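Local atomic coordinates of xylulose kinase (Escherichia coli, PDB entry 2ITM), a protein that catalyses the ATP-dependent phosphorylation of D-xylulose to D-xylulose 5-phosphate, and less efficiently that of 1-deoxy-D-xylulose, as a homodimeric FGGY-family sugar kinase. Residues A[39-48]-A[89-100]; A[76-84]-A[126-135]. All coordinates share one frame; numbering follows the deposited sequence.

Interaction 1: residues A[39-48]-A[89-100]; sequences LWSEQDPEQW and VLRPAILWNDGR. With XUL (D-xylulose), chain C.
R100 starts with CG between its backbone N and carbonyl carbon (chi1 89°) and bends again at chi3, which lays its guanidinium flat on the indole of W40; that indole is held beside its own backbone N (chi1 -69°). The two planes lie 18° apart, and R100 CZ sits 3.4 Å from the centroid of the six-membered ring of W40, a cation-pi stack over the ring face. W134 makes a second cation-pi contact with R100.

The guanidinium edge does the ionic work. R100 NH2 points almost straight at E42 OE2, 2.7 Å away, while R91 NH1 reaches the same oxygen at 3.1 Å from the opposite face of the carboxylate; R91 is also paired with E139. Side-on, R100 NE and NH2 grip D98, one nitrogen to each carboxylate oxygen, and R100 N closes an Asx turn on D98 OD1. D98 OD2 takes the backbone as well: S41 N donates to it at 2.6 Å from its anti side, and R100 NH2 comes from the other face. R100 thus bridges the two carboxylates while R91 adds a second cation at E42, an arrangement that probably keeps both acids ionised.

Backbone bonds continue the pairing, with L95 N giving to S41 O at 3.0 Å and G99 N to L39 O at 2.8 Å. Farther along, Q43 and A93 exchange N-H and C=O, and the A93 methyl packs against W48 CH2 at 3.4 Å. The type I turn from L95 to D98 then carries W96 to D-xylulose, whose O4 lies over one indole face, 3.1 Å from W96 CE3. The whole is a short two-stranded antiparallel sheet, 42-43 with 93-94, in the N-terminal FGGY domain, leading directly into the sugar pocket.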
loop_
_atom_site.group_PDB
_atom_site.type_symbol
_atom_site.label_atom_id
_atom_site.label_comp_id
_atom_site.label_asym_id
_atom_site.label_seq_id
_atom_site.Cartn_x
_atom_site.Cartn_y
_atom_site.Cartn_z
ATOM N N LEU A 39 1.732 1.305 26.146
ATOM C CA LEU A 39 2.979 2.035 26.320
ATOM C C LEU A 39 3.793 1.585 27.524
ATOM O O LEU A 39 4.845 2.127 27.796
ATOM C CB LEU A 39 2.716 3.527 26.515
ATOM C CG LEU A 39 2.196 4.314 25.318
ATOM C CD1 LEU A 39 2.177 5.776 25.624
ATOM C CD2 LEU A 39 3.006 4.050 24.069
ATOM N N TRP A 40 3.297 0.601 28.254
ATOM C CA TRP A 40 4.021 0.106 29.406
ATOM C C TRP A 40 4.762 -1.148 29.005
ATOM O O TRP A 40 4.225 -2.021 28.327
ATOM C CB TRP A 40 3.163 -0.151 30.628
ATOM C CG TRP A 40 2.629 1.071 31.266
ATOM C CD1 TRP A 40 2.258 2.216 30.652
ATOM C CD2 TRP A 40 2.382 1.266 32.653
ATOM N NE1 TRP A 40 1.800 3.124 31.572
ATOM C CE2 TRP A 40 1.869 2.561 32.811
ATOM C CE3 TRP A 40 2.548 0.474 33.790
ATOM C CZ2 TRP A 40 1.515 3.071 34.043
ATOM C CZ3 TRP A 40 2.206 0.984 35.003
ATOM C CH2 TRP A 40 1.689 2.269 35.126
ATOM N N SER A 41 6.011 -1.213 29.433
ATOM C CA SER A 41 6.860 -2.359 29.204
ATOM C C SER A 41 7.681 -2.608 30.454
ATOM O O SER A 41 8.538 -1.813 30.801
ATOM C CB SER A 41 7.764 -2.119 27.997
ATOM O OG SER A 41 8.342 -3.318 27.541
ATOM N N GLU A 42 7.378 -3.711 31.135
ATOM C CA GLU A 42 7.933 -3.937 32.447
ATOM C C GLU A 42 8.401 -5.387 32.605
ATOM O O GLU A 42 7.902 -6.290 31.961
ATOM C CB GLU A 42 6.890 -3.635 33.525
ATOM C CG GLU A 42 6.565 -2.157 33.674
ATOM C CD GLU A 42 5.522 -1.915 34.736
ATOM O OE1 GLU A 42 4.814 -2.884 35.082
ATOM O OE2 GLU A 42 5.438 -0.797 35.198
ATOM N N GLN A 43 9.365 -5.578 33.490
ATOM C CA GLN A 43 9.744 -6.901 33.944
ATOM C C GLN A 43 9.991 -6.925 35.441
ATOM O O GLN A 43 10.348 -5.926 36.043
ATOM C CB GLN A 43 10.970 -7.406 33.188
ATOM C CG GLN A 43 10.677 -7.887 31.791
ATOM C CD GLN A 43 11.920 -8.115 30.964
ATOM O OE1 GLN A 43 11.893 -8.863 30.008
ATOM N NE2 GLN A 43 12.998 -7.455 31.320
ATOM N N ASP A 44 9.788 -8.088 36.032
ATOM C CA ASP A 44 10.079 -8.304 37.450
ATOM C C ASP A 44 11.537 -8.722 37.631
ATOM O O ASP A 44 11.970 -9.745 37.132
ATOM C CB ASP A 44 9.111 -9.344 38.014
ATOM C CG ASP A 44 9.568 -9.937 39.328
ATOM O OD1 ASP A 44 9.039 -10.997 39.697
ATOM O OD2 ASP A 44 10.425 -9.429 40.063
ATOM N N PRO A 45 12.289 -7.903 38.347
ATOM C CA PRO A 45 13.733 -8.085 38.412
ATOM C C PRO A 45 14.066 -9.448 38.985
ATOM O O PRO A 45 15.117 -9.997 38.706
ATOM C CB PRO A 45 14.188 -6.956 39.342
ATOM C CG PRO A 45 13.165 -5.936 39.233
ATOM C CD PRO A 45 11.868 -6.662 39.009
ATOM N N GLU A 46 13.149 -10.010 39.753
ATOM C CA GLU A 46 13.312 -11.367 40.222
ATOM C C GLU A 46 13.356 -12.398 39.096
ATOM O O GLU A 46 14.090 -13.364 39.173
ATOM C CB GLU A 46 12.258 -11.727 41.264
ATOM C CG GLU A 46 12.429 -13.100 41.877
ATOM C CD GLU A 46 13.658 -13.215 42.748
ATOM O OE1 GLU A 46 14.015 -12.232 43.412
ATOM O OE2 GLU A 46 14.260 -14.293 42.768
ATOM N N GLN A 47 12.578 -12.178 38.050
ATOM C CA GLN A 47 12.644 -13.015 36.873
ATOM C C GLN A 47 13.999 -12.970 36.172
ATOM O O GLN A 47 14.409 -13.956 35.585
ATOM C CB GLN A 47 11.517 -12.694 35.895
ATOM C CG GLN A 47 11.341 -13.739 34.782
ATOM C CD GLN A 47 10.558 -13.226 33.546
ATOM O OE1 GLN A 47 10.327 -12.026 33.411
ATOM N NE2 GLN A 47 10.164 -14.141 32.665
ATOM N N TRP A 48 14.687 -11.833 36.236
ATOM C CA TRP A 48 16.055 -11.742 35.733
ATOM C C TRP A 48 16.956 -12.712 36.475
ATOM O O TRP A 48 17.762 -13.403 35.884
ATOM C CB TRP A 48 16.613 -10.330 35.870
ATOM C CG TRP A 48 15.883 -9.284 35.109
ATOM C CD1 TRP A 48 15.112 -9.456 34.013
ATOM C CD2 TRP A 48 15.873 -7.873 35.397
ATOM N NE1 TRP A 48 14.605 -8.248 33.572
ATOM C CE2 TRP A 48 15.071 -7.255 34.422
ATOM C CE3 TRP A 48 16.463 -7.074 36.376
ATOM C CZ2 TRP A 48 14.824 -5.892 34.402
ATOM C CZ3 TRP A 48 16.227 -5.735 36.365
ATOM C CH2 TRP A 48 15.421 -5.150 35.395
ATOM N N VAL A 89 12.744 -4.524 46.093
ATOM C CA VAL A 89 12.253 -4.033 44.822
ATOM C C VAL A 89 10.901 -3.337 44.955
ATOM O O VAL A 89 9.911 -3.963 45.289
ATOM C CB VAL A 89 12.219 -5.140 43.757
ATOM C CG1 VAL A 89 11.393 -4.725 42.588
ATOM C CG2 VAL A 89 13.623 -5.472 43.298
ATOM N N LEU A 90 10.926 -2.051 44.668
ATOM C CA LEU A 90 9.836 -1.152 44.988
ATOM C C LEU A 90 8.693 -1.278 43.981
ATOM O O LEU A 90 7.534 -1.263 44.347
ATOM C CB LEU A 90 10.347 0.278 44.987
ATOM C CG LEU A 90 10.363 1.091 46.274
ATOM C CD1 LEU A 90 9.884 0.307 47.469
ATOM C CD2 LEU A 90 11.695 1.753 46.532
ATOM N N ARG A 91 9.050 -1.390 42.710
ATOM C CA ARG A 91 8.101 -1.637 41.639
ATOM C C ARG A 91 8.747 -2.416 40.524
ATOM O O ARG A 91 9.938 -2.621 40.527
ATOM C CB ARG A 91 7.546 -0.319 41.109
ATOM C CG ARG A 91 8.477 0.427 40.175
ATOM C CD ARG A 91 8.023 1.831 39.819
ATOM N NE ARG A 91 6.670 1.895 39.247
ATOM C CZ ARG A 91 6.194 1.094 38.309
ATOM N NH1 ARG A 91 6.943 0.150 37.793
ATOM N NH2 ARG A 91 4.955 1.245 37.880
ATOM N N PRO A 92 7.961 -2.867 39.562
ATOM C CA PRO A 92 8.533 -3.565 38.416
ATOM C C PRO A 92 9.442 -2.652 37.593
ATOM O O PRO A 92 9.232 -1.453 37.553
ATOM C CB PRO A 92 7.288 -3.984 37.590
ATOM C CG PRO A 92 6.213 -4.056 38.572
ATOM C CD PRO A 92 6.497 -2.960 39.544
ATOM N N ALA A 93 10.460 -3.237 36.982
ATOM C CA ALA A 93 11.384 -2.484 36.159
ATOM C C ALA A 93 10.708 -1.884 34.936
ATOM O O ALA A 93 10.018 -2.558 34.207
ATOM C CB ALA A 93 12.573 -3.328 35.768
ATOM N N ILE A 94 10.916 -0.592 34.738
ATOM C CA ILE A 94 10.426 0.103 33.570
ATOM C C ILE A 94 11.462 0.107 32.454
ATOM O O ILE A 94 12.474 0.776 32.561
ATOM C CB ILE A 94 10.073 1.543 33.938
ATOM C CG1 ILE A 94 9.067 1.581 35.077
ATOM C CG2 ILE A 94 9.587 2.308 32.734
ATOM C CD1 ILE A 94 8.861 2.922 35.597
ATOM N N LEU A 95 11.193 -0.633 31.387
ATOM C CA LEU A 95 12.212 -0.959 30.406
ATOM C C LEU A 95 12.511 0.119 29.357
ATOM O O LEU A 95 11.829 1.125 29.269
ATOM C CB LEU A 95 11.904 -2.280 29.722
ATOM C CG LEU A 95 11.490 -3.450 30.595
ATOM C CD1 LEU A 95 11.363 -4.674 29.732
ATOM C CD2 LEU A 95 12.491 -3.638 31.707
ATOM N N TRP A 96 13.538 -0.130 28.560
ATOM C CA TRP A 96 13.961 0.770 27.503
ATOM C C TRP A 96 12.861 1.014 26.484
ATOM O O TRP A 96 12.763 2.093 25.938
ATOM C CB TRP A 96 15.195 0.206 26.795
ATOM C CG TRP A 96 14.911 -1.067 26.120
ATOM C CD1 TRP A 96 14.900 -2.281 26.677
ATOM C CD2 TRP A 96 14.537 -1.247 24.759
ATOM N NE1 TRP A 96 14.561 -3.233 25.753
ATOM C CE2 TRP A 96 14.329 -2.614 24.561
ATOM C CE3 TRP A 96 14.356 -0.384 23.676
ATOM C CZ2 TRP A 96 13.958 -3.141 23.339
ATOM C CZ3 TRP A 96 13.993 -0.903 22.473
ATOM C CH2 TRP A 96 13.802 -2.269 22.307
ATOM N N ASN A 97 12.041 0.004 26.231
ATOM C CA ASN A 97 10.960 0.116 25.265
ATOM C C ASN A 97 9.607 0.520 25.855
ATOM O O ASN A 97 8.577 0.434 25.202
ATOM C CB ASN A 97 10.840 -1.158 24.438
ATOM C CG ASN A 97 10.646 -2.399 25.284
ATOM O OD1 ASN A 97 10.352 -3.458 24.771
ATOM N ND2 ASN A 97 10.827 -2.269 26.568
ATOM N N ASP A 98 9.636 0.974 27.099
ATOM C CA ASP A 98 8.510 1.647 27.724
ATOM C C ASP A 98 8.389 3.080 27.211
ATOM O O ASP A 98 9.369 3.797 27.113
ATOM C CB ASP A 98 8.704 1.639 29.239
ATOM C CG ASP A 98 7.437 1.942 30.010
ATOM O OD1 ASP A 98 7.130 3.123 30.216
ATOM O OD2 ASP A 98 6.707 1.055 30.479
ATOM N N GLY A 99 7.167 3.489 26.901
ATOM C CA GLY A 99 6.911 4.819 26.390
ATOM C C GLY A 99 5.945 5.656 27.172
ATOM O O GLY A 99 5.272 6.506 26.614
ATOM N N ARG A 100 5.884 5.439 28.475
ATOM C CA ARG A 100 4.918 6.115 29.317
ATOM C C ARG A 100 5.284 7.536 29.697
ATOM O O ARG A 100 4.430 8.280 30.137
ATOM C CB ARG A 100 4.639 5.309 30.577
ATOM C CG ARG A 100 5.562 5.616 31.729
ATOM C CD ARG A 100 5.310 4.775 32.952
ATOM N NE ARG A 100 5.527 3.359 32.700
ATOM C CZ ARG A 100 5.363 2.408 33.602
ATOM N NH1 ARG A 100 4.982 2.710 34.827
ATOM N NH2 ARG A 100 5.588 1.145 33.278
HETATM C C1 XUL C . 19.086 2.369 23.029
HETATM C C2 XUL C . 19.360 1.005 22.418
HETATM C C3 XUL C . 19.730 -0.115 23.325
HETATM C C4 XUL C . 18.582 -1.087 23.250
HETATM C C5 XUL C . 18.573 -2.081 24.393
HETATM O O1 XUL C . 20.278 3.086 23.217
HETATM O O2 XUL C . 18.736 0.663 21.201
HETATM O O3 XUL C . 19.739 0.419 24.617
HETATM O O4 XUL C . 17.436 -0.285 23.306
HETATM O O5 XUL C . 19.627 -1.787 25.255
#

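Interaction 2: residues A[76-84]-A[126-135]; sequences QMHGATLLD and GFTAPKLLWV. With XUL (D-xylulose), chain C.
H78 and F127 lie side by side and point the same way where the substrate loop of the FGGY N-terminal domain meets the start of helix 128-138. Their ring planes are inclined at 35°, with F127 CD2 over one face of the imidazole and M77 CB over the other. Sandwiched like this, and with ND1 bonded to G173 O, the H78 ring presents NE2 to O1 of D-xylulose at 3.1 Å, the sugar hydroxyl lying near the ring plane. Next door, M77 N donates to the sugar's O5 at 2.8 Å.

Farther from the sugar, L82 and L132 meet tip to tip, L82 CD1 being 3.9 Å from L132 CD2, and the A80 methyl touches both T128 CG2 and K131 CD. K131 runs out extended beyond CG, bringing its ammonium to G126 O and H78 O, with I94 O as a further acceptor. A methionine in its place would probably leave these carbonyls without their shared donor and let the H78 loop shift against the helix. At H78 O, K131 NZ at 2.5 Å and T128 OG1 at 3.3 Å approach from opposite faces of the carbonyl plane.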
loop_
_atom_site.group_PDB
_atom_site.type_symbol
_atom_site.label_atom_id
_atom_site.label_comp_id
_atom_site.label_asym_id
_atom_site.label_seq_id
_atom_site.Cartn_x
_atom_site.Cartn_y
_atom_site.Cartn_z
ATOM N N GLN A 76 20.435 -5.226 28.551
ATOM C CA GLN A 76 19.469 -4.254 28.094
ATOM C C GLN A 76 19.617 -2.929 28.832
ATOM O O GLN A 76 19.640 -2.881 30.046
ATOM C CB GLN A 76 18.042 -4.804 28.209
ATOM C CG GLN A 76 17.597 -5.113 29.621
ATOM C CD GLN A 76 16.098 -5.298 29.761
ATOM O OE1 GLN A 76 15.336 -4.368 29.592
ATOM N NE2 GLN A 76 15.689 -6.506 30.093
ATOM N N MET A 77 19.724 -1.861 28.068
ATOM C CA MET A 77 20.088 -0.567 28.605
ATOM C C MET A 77 18.870 0.146 29.201
ATOM O O MET A 77 17.747 -0.219 28.922
ATOM C CB MET A 77 20.748 0.280 27.520
ATOM C CG MET A 77 21.936 -0.391 26.830
ATOM S SD MET A 77 22.511 0.469 25.375
ATOM C CE MET A 77 23.254 1.863 26.127
ATOM N N HIS A 78 19.116 1.158 30.023
ATOM C CA HIS A 78 18.109 2.158 30.353
ATOM C C HIS A 78 16.941 1.740 31.250
ATOM O O HIS A 78 16.066 2.539 31.524
ATOM C CB HIS A 78 17.377 2.625 29.105
ATOM C CG HIS A 78 18.277 3.097 28.014
ATOM N ND1 HIS A 78 19.197 4.102 28.189
ATOM C CD2 HIS A 78 18.387 2.706 26.727
ATOM C CE1 HIS A 78 19.838 4.308 27.058
ATOM N NE2 HIS A 78 19.368 3.471 26.157
ATOM N N GLY A 79 16.914 0.480 31.662
ATOM C CA GLY A 79 15.864 -0.041 32.513
ATOM C C GLY A 79 15.989 0.550 33.906
ATOM O O GLY A 79 17.060 0.577 34.482
ATOM N N ALA A 80 14.876 1.028 34.439
ATOM C CA ALA A 80 14.853 1.595 35.775
ATOM C C ALA A 80 14.454 0.594 36.867
ATOM O O ALA A 80 13.297 0.226 36.990
ATOM C CB ALA A 80 13.988 2.813 35.821
ATOM N N THR A 81 15.432 0.169 37.649
ATOM C CA THR A 81 15.186 -0.660 38.814
ATOM C C THR A 81 15.240 0.146 40.111
ATOM O O THR A 81 16.280 0.656 40.487
ATOM C CB THR A 81 16.187 -1.828 38.871
ATOM O OG1 THR A 81 16.260 -2.482 37.606
ATOM C CG2 THR A 81 15.712 -2.895 39.825
ATOM N N LEU A 82 14.101 0.235 40.784
ATOM C CA LEU A 82 13.969 1.032 41.992
ATOM C C LEU A 82 14.019 0.195 43.268
ATOM O O LEU A 82 13.153 -0.640 43.511
ATOM C CB LEU A 82 12.665 1.819 41.987
ATOM C CG LEU A 82 12.332 2.842 40.908
ATOM C CD1 LEU A 82 11.814 4.083 41.538
ATOM C CD2 LEU A 82 13.477 3.136 39.983
ATOM N N LEU A 83 15.015 0.459 44.094
ATOM C CA LEU A 83 15.197 -0.257 45.335
ATOM C C LEU A 83 15.002 0.658 46.533
ATOM O O LEU A 83 15.414 1.806 46.511
ATOM C CB LEU A 83 16.592 -0.868 45.377
ATOM C CG LEU A 83 16.972 -1.798 44.233
ATOM C CD1 LEU A 83 18.332 -2.354 44.454
ATOM C CD2 LEU A 83 15.977 -2.899 44.049
ATOM N N ASP A 84 14.393 0.133 47.588
ATOM C CA ASP A 84 14.444 0.775 48.879
ATOM C C ASP A 84 15.716 0.545 49.663
ATOM O O ASP A 84 16.640 -0.057 49.194
ATOM C CB ASP A 84 13.207 0.447 49.726
ATOM C CG ASP A 84 13.212 -0.978 50.274
ATOM O OD1 ASP A 84 14.251 -1.648 50.221
ATOM O OD2 ASP A 84 12.212 -1.493 50.782
ATOM N N GLY A 126 12.497 6.190 26.748
ATOM C CA GLY A 126 13.190 4.959 27.051
ATOM C C GLY A 126 14.336 5.134 28.025
ATOM O O GLY A 126 14.763 4.178 28.650
ATOM N N PHE A 127 14.826 6.357 28.151
ATOM C CA PHE A 127 15.925 6.660 29.044
ATOM C C PHE A 127 15.486 6.733 30.494
ATOM O O PHE A 127 14.329 6.948 30.790
ATOM C CB PHE A 127 16.612 7.953 28.637
ATOM C CG PHE A 127 17.226 7.918 27.268
ATOM C CD1 PHE A 127 17.672 9.076 26.668
ATOM C CD2 PHE A 127 17.364 6.734 26.584
ATOM C CE1 PHE A 127 18.228 9.054 25.424
ATOM C CE2 PHE A 127 17.913 6.705 25.347
ATOM C CZ PHE A 127 18.345 7.863 24.759
ATOM N N THR A 128 16.425 6.535 31.399
ATOM C CA THR A 128 16.119 6.250 32.789
ATOM C C THR A 128 15.538 7.473 33.513
ATOM O O THR A 128 14.560 7.373 34.230
ATOM C CB THR A 128 17.373 5.735 33.504
ATOM O OG1 THR A 128 18.078 4.837 32.649
ATOM C CG2 THR A 128 16.992 4.875 34.675
ATOM N N ALA A 129 16.157 8.627 33.298
ATOM C CA ALA A 129 15.842 9.830 34.044
ATOM C C ALA A 129 14.372 10.261 34.023
ATOM O O ALA A 129 13.798 10.467 35.049
ATOM C CB ALA A 129 16.736 10.946 33.633
ATOM N N PRO A 130 13.777 10.387 32.845
ATOM C CA PRO A 130 12.375 10.734 32.759
ATOM C C PRO A 130 11.459 9.711 33.418
ATOM O O PRO A 130 10.405 10.077 33.912
ATOM C CB PRO A 130 12.094 10.812 31.266
ATOM C CG PRO A 130 13.155 10.062 30.646
ATOM C CD PRO A 130 14.344 10.158 31.508
ATOM N N LYS A 131 11.845 8.459 33.420
ATOM C CA LYS A 131 11.110 7.402 34.075
ATOM C C LYS A 131 10.921 7.721 35.544
ATOM O O LYS A 131 9.874 7.480 36.114
ATOM C CB LYS A 131 11.792 6.063 33.931
ATOM C CG LYS A 131 11.627 5.421 32.574
ATOM C CD LYS A 131 12.462 4.167 32.442
ATOM C CE LYS A 131 12.701 3.828 30.997
ATOM N NZ LYS A 131 13.670 2.727 30.833
ATOM N N LEU A 132 11.952 8.281 36.148
ATOM C CA LEU A 132 11.902 8.609 37.556
ATOM C C LEU A 132 11.077 9.827 37.918
ATOM O O LEU A 132 10.437 9.847 38.957
ATOM C CB LEU A 132 13.289 8.660 38.163
ATOM C CG LEU A 132 13.551 7.239 38.677
ATOM C CD1 LEU A 132 14.560 6.537 37.850
ATOM C CD2 LEU A 132 13.805 7.145 40.148
ATOM N N LEU A 133 11.098 10.834 37.055
ATOM C CA LEU A 133 10.140 11.922 37.137
ATOM C C LEU A 133 8.702 11.434 37.073
ATOM O O LEU A 133 7.869 11.882 37.833
ATOM C CB LEU A 133 10.402 12.956 36.051
ATOM C CG LEU A 133 10.945 14.311 36.496
ATOM C CD1 LEU A 133 12.417 14.220 36.773
ATOM C CD2 LEU A 133 10.670 15.366 35.463
ATOM N N TRP A 134 8.418 10.509 36.168
ATOM C CA TRP A 134 7.088 9.926 36.068
ATOM C C TRP A 134 6.652 9.250 37.360
ATOM O O TRP A 134 5.560 9.488 37.849
ATOM C CB TRP A 134 6.998 8.939 34.906
ATOM C CG TRP A 134 5.629 8.403 34.650
ATOM C CD1 TRP A 134 4.752 8.849 33.730
ATOM C CD2 TRP A 134 4.983 7.321 35.321
ATOM N NE1 TRP A 134 3.591 8.117 33.773
ATOM C CE2 TRP A 134 3.714 7.167 34.747
ATOM C CE3 TRP A 134 5.350 6.459 36.349
ATOM C CZ2 TRP A 134 2.819 6.195 35.164
ATOM C CZ3 TRP A 134 4.465 5.497 36.754
ATOM C CH2 TRP A 134 3.214 5.374 36.169
ATOM N N VAL A 135 7.517 8.427 37.927
ATOM C CA VAL A 135 7.228 7.814 39.210
ATOM C C VAL A 135 6.999 8.853 40.307
ATOM O O VAL A 135 6.035 8.771 41.049
ATOM C CB VAL A 135 8.314 6.810 39.627
ATOM C CG1 VAL A 135 8.147 6.408 41.090
ATOM C CG2 VAL A 135 8.285 5.589 38.726
HETATM C C1 XUL C . 19.086 2.369 23.029
HETATM C C2 XUL C . 19.360 1.005 22.418
HETATM C C3 XUL C . 19.730 -0.115 23.325
HETATM C C4 XUL C . 18.582 -1.087 23.250
HETATM C C5 XUL C . 18.573 -2.081 24.393
HETATM O O1 XUL C . 20.278 3.086 23.217
HETATM O O2 XUL C . 18.736 0.663 21.201
HETATM O O3 XUL C . 19.739 0.419 24.617
HETATM O O4 XUL C . 17.436 -0.285 23.306
HETATM O O5 XUL C . 19.627 -1.787 25.255
#

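Both interactions lie in the N-terminal FGGY domain, and their segments alternate along the chain. Strand 93-94 is common ground: in interaction 1 it pairs with 42-43, while A80 and I94 share backbone hydrogen bonding and I94 O accepts from K131 NZ, tying it to interaction 2. Interaction 1 is only partly buried; it combines strand pairing with a charged network beside an indole. Interaction 2 is buried, and sets a loop and strand 81-83 on a helix through aliphatic packing and one lysine serving backbone carbonyls. Each ends at D-xylulose, but differently: 89-100 offers an indole face, 76-84 direct hydrogen bonds.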